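Local coordinates for protein aminotransferase AspB (Helicobacter pylori 26695, PDB 3EZS) that probably acts as a pyridoxal 5'-phosphate-dependent aminotransferase of class I and II, transferring amino groups between amino acids and keto acids, at residues A[61-66]-A[268-273]. Residues are numbered along the deposited sequence; the frame is centred on the assembly and turned at random.
Sequences EESLRA and IQKASE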
ATOM      1  N   GLU A  61      -4.783  12.807   5.859  1.00 39.57           N
ATOM      2  CA  GLU A  61      -5.275  14.105   6.275  1.00 39.88           C
ATOM      3  C   GLU A  61      -4.909  14.443   7.711  1.00 40.18           C
ATOM      4  O   GLU A  61      -4.911  13.578   8.577  1.00 38.48           O
ATOM      5  CB  GLU A  61      -6.801  14.164   6.094  1.00 40.62           C
ATOM      6  CG  GLU A  61      -7.246  14.144   4.631  1.00 40.20           C
ATOM      7  CD  GLU A  61      -6.665  15.320   3.859  1.00 42.95           C
ATOM      8  OE1 GLU A  61      -6.972  16.471   4.229  1.00 51.64           O
ATOM      9  OE2 GLU A  61      -5.903  15.100   2.888  1.00 40.83           O
ATOM     10  N   GLU A  62      -4.610  15.719   7.943  1.00 41.28           N
ATOM     11  CA  GLU A  62      -4.293  16.227   9.272  1.00 44.35           C
ATOM     12  C   GLU A  62      -5.363  15.896  10.291  1.00 41.48           C
ATOM     13  O   GLU A  62      -5.048  15.631  11.444  1.00 40.22           O
ATOM     14  CB  GLU A  62      -4.132  17.754   9.240  1.00 46.59           C
ATOM     15  CG  GLU A  62      -2.795  18.206   8.703  1.00 57.46           C
ATOM     16  CD  GLU A  62      -1.666  17.708   9.578  1.00 68.47           C
ATOM     17  OE1 GLU A  62      -1.763  17.862  10.821  1.00 72.79           O
ATOM     18  OE2 GLU A  62      -0.695  17.149   9.029  1.00 70.75           O
ATOM     19  N   SER A  63      -6.627  15.931   9.858  1.00 40.55           N
ATOM     20  CA  SER A  63      -7.742  15.655  10.742  1.00 40.23           C
ATOM     21  C   SER A  63      -7.713  14.206  11.219  1.00 38.17           C
ATOM     22  O   SER A  63      -8.031  13.934  12.346  1.00 39.96           O
ATOM     23  CB  SER A  63      -9.061  16.003  10.050  1.00 42.84           C
ATOM     24  OG  SER A  63      -9.225  15.287   8.838  1.00 43.03           O
ATOM     25  N   LEU A  64      -7.317  13.284  10.363  1.00 40.41           N
ATOM     26  CA  LEU A  64      -7.195  11.869  10.754  1.00 40.31           C
ATOM     27  C   LEU A  64      -6.049  11.667  11.760  1.00 38.57           C
ATOM     28  O   LEU A  64      -6.233  10.998  12.763  1.00 37.35           O
ATOM     29  CB  LEU A  64      -7.008  10.977   9.519  1.00 41.58           C
ATOM     30  CG  LEU A  64      -6.774   9.483   9.778  1.00 41.38           C
ATOM     31  CD1 LEU A  64      -7.943   8.837  10.558  1.00 35.74           C
ATOM     32  CD2 LEU A  64      -6.502   8.783   8.444  1.00 38.90           C
ATOM     33  N   ARG A  65      -4.888  12.274  11.501  1.00 39.07           N
ATOM     34  CA  ARG A  65      -3.739  12.159  12.418  0.50 39.37           C
ATOM     35  C   ARG A  65      -4.106  12.672  13.810  1.00 38.52           C
ATOM     36  O   ARG A  65      -3.793  12.019  14.825  1.00 36.65           O
ATOM     37  CB  ARG A  65      -2.513  12.892  11.859  0.50 39.18           C
ATOM     38  CG  ARG A  65      -1.871  12.153  10.679  0.50 41.74           C
ATOM     39  CD  ARG A  65      -0.939  13.017   9.835  0.50 43.44           C
ATOM     40  NE  ARG A  65       0.329  13.372  10.474  0.50 45.69           N
ATOM     41  CZ  ARG A  65       0.566  14.485  11.164  0.50 53.24           C
ATOM     42  NH1 ARG A  65      -0.383  15.394  11.360  0.50 56.32           N
ATOM     43  NH2 ARG A  65       1.774  14.691  11.678  0.50 55.39           N
ATOM     44  N   ALA A  66      -4.776  13.827  13.858  1.00 36.87           N
ATOM     45  CA  ALA A  66      -5.247  14.408  15.123  1.00 36.68           C
ATOM     46  C   ALA A  66      -6.238  13.480  15.838  1.00 36.86           C
ATOM     47  O   ALA A  66      -6.149  13.309  17.044  1.00 37.85           O
ATOM     48  CB  ALA A  66      -5.875  15.794  14.882  1.00 34.75           C
ATOM     49  N   ILE A 268     -12.741   7.590   2.764  1.00 35.95           N
ATOM     50  CA  ILE A 268     -12.397   6.484   3.655  1.00 35.60           C
ATOM     51  C   ILE A 268     -11.739   7.022   4.928  1.00 36.50           C
ATOM     52  O   ILE A 268     -12.012   6.538   6.039  1.00 37.71           O
ATOM     53  CB  ILE A 268     -11.443   5.461   2.977  1.00 35.86           C
ATOM     54  CG1 ILE A 268     -12.186   4.624   1.911  1.00 37.87           C
ATOM     55  CG2 ILE A 268     -10.783   4.544   4.029  1.00 31.40           C
ATOM     56  CD1 ILE A 268     -13.272   3.619   2.431  1.00 31.77           C
ATOM     57  N   GLN A 269     -10.877   8.024   4.760  1.00 35.93           N
ATOM     58  CA  GLN A 269     -10.206   8.673   5.877  1.00 34.67           C
ATOM     59  C   GLN A 269     -11.198   9.404   6.793  1.00 36.59           C
ATOM     60  O   GLN A 269     -10.987   9.436   8.001  1.00 34.58           O
ATOM     61  CB  GLN A 269      -9.170   9.658   5.379  1.00 35.28           C
ATOM     62  CG  GLN A 269      -8.074   9.071   4.458  1.00 36.58           C
ATOM     63  CD  GLN A 269      -6.952  10.053   4.219  1.00 37.70           C
ATOM     64  OE1 GLN A 269      -6.542  10.745   5.149  1.00 39.84           O
ATOM     65  NE2 GLN A 269      -6.435  10.112   2.982  1.00 39.74           N
ATOM     66  N   LYS A 270     -12.264  10.003   6.241  1.00 38.70           N
ATOM     67  CA  LYS A 270     -13.297  10.638   7.102  1.00 39.70           C
ATOM     68  C   LYS A 270     -13.997   9.605   7.969  1.00 40.01           C
ATOM     69  O   LYS A 270     -14.239   9.858   9.155  1.00 39.06           O
ATOM     70  CB  LYS A 270     -14.380  11.419   6.314  1.00 39.96           C
ATOM     71  CG  LYS A 270     -14.111  12.891   6.124  1.00 48.64           C
ATOM     72  CD  LYS A 270     -14.059  13.684   7.452  1.00 52.10           C
ATOM     73  CE  LYS A 270     -13.449  15.082   7.244  1.00 52.92           C
ATOM     74  NZ  LYS A 270     -12.847  15.642   8.503  1.00 54.95           N
ATOM     75  N   ALA A 271     -14.369   8.468   7.365  1.00 38.78           N
ATOM     76  CA  ALA A 271     -15.000   7.369   8.120  1.00 38.78           C
ATOM     77  C   ALA A 271     -14.027   6.801   9.182  1.00 38.34           C
ATOM     78  O   ALA A 271     -14.437   6.457  10.308  1.00 37.31           O
ATOM     79  CB  ALA A 271     -15.510   6.263   7.175  1.00 36.61           C
ATOM     80  N   SER A 272     -12.746   6.712   8.830  1.00 39.24           N
ATOM     81  CA  SER A 272     -11.716   6.280   9.789  1.00 39.51           C
ATOM     82  C   SER A 272     -11.643   7.274  10.926  1.00 38.47           C
ATOM     83  O   SER A 272     -11.552   6.887  12.079  1.00 40.05           O
ATOM     84  CB  SER A 272     -10.343   6.228   9.144  1.00 39.70           C
ATOM     85  OG  SER A 272     -10.298   5.206   8.184  1.00 43.04           O
ATOM     86  N   GLU A 273     -11.691   8.558  10.592  1.00 38.95           N
ATOM     87  CA  GLU A 273     -11.632   9.619  11.604  1.00 39.89           C
ATOM     88  C   GLU A 273     -12.819   9.535  12.570  1.00 39.57           C
ATOM     89  O   GLU A 273     -12.648   9.684  13.774  1.00 39.64           O
ATOM     90  CB  GLU A 273     -11.621  10.980  10.923  1.00 38.31           C
ATOM     91  CG  GLU A 273     -11.506  12.155  11.876  1.00 41.54           C
ATOM     92  CD  GLU A 273     -11.758  13.481  11.192  1.00 42.70           C
ATOM     93  OE1 GLU A 273     -11.629  13.547   9.957  1.00 48.44           O
ATOM     94  OE2 GLU A 273     -12.081  14.461  11.896  1.00 46.83           O
TER
HETATM   95  O   HOH W   1      -5.425  12.595   1.872  1.00 29.74           O
HETATM   96  O   HOH W   2      -9.794  15.070  14.072  1.00 45.11           O
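Gln269 reaches across from the helix 266-277 to the residue that precedes the helix 62-76, Glu61 at the N-cap position. CB of Gln269 lies 4.2 Å from CD2 of Leu64. CG of Gln269 stands anti to the carbonyl carbon (chi1 -58°) and the chain runs on extended, crossing the side chains of both Leu64 and Glu61 at about a right angle. CD of Gln269 lies near CG and the backbone N of Glu61. At the tip, OE1 of Gln269 takes the backbone N-H of Glu61 on a lone pair in the amide plane, a nearly straight bond of 2.8 Å from N to OE1. OE1 of Gln269 also rests 3.5 Å from CG of Glu61. NE2 gives one hydrogen bond to the carbonyl of Ser264 and another to a water that in turn donates to OE2 of Glu61, so both ends of the amide are engaged and its rotation is fixed. The short helical segments 62-66 and 268-273 run nearly parallel, with 23° between their directions and their axes 9.2 Å apart at closest approach, in a chain whose seven-stranded mixed sheet fits the large domain of a fold-type I aminotransferase; Ile268 also packs on Ile268 of the second subunit. Buried Leu64 sits between the helices, its CD1 3.8 Å from CB of Ser272, with Trp276 touching it as well. Farther along, NZ of Lys270 comes to the syn side of OE1 of Glu273, a salt bridge of 2.8 Å, while OG of Ser63 approaches that oxygen from above the carboxylate plane, at 3.2 Å. A second water donates to both OE2 of Glu273 and the carbonyl of Ser63.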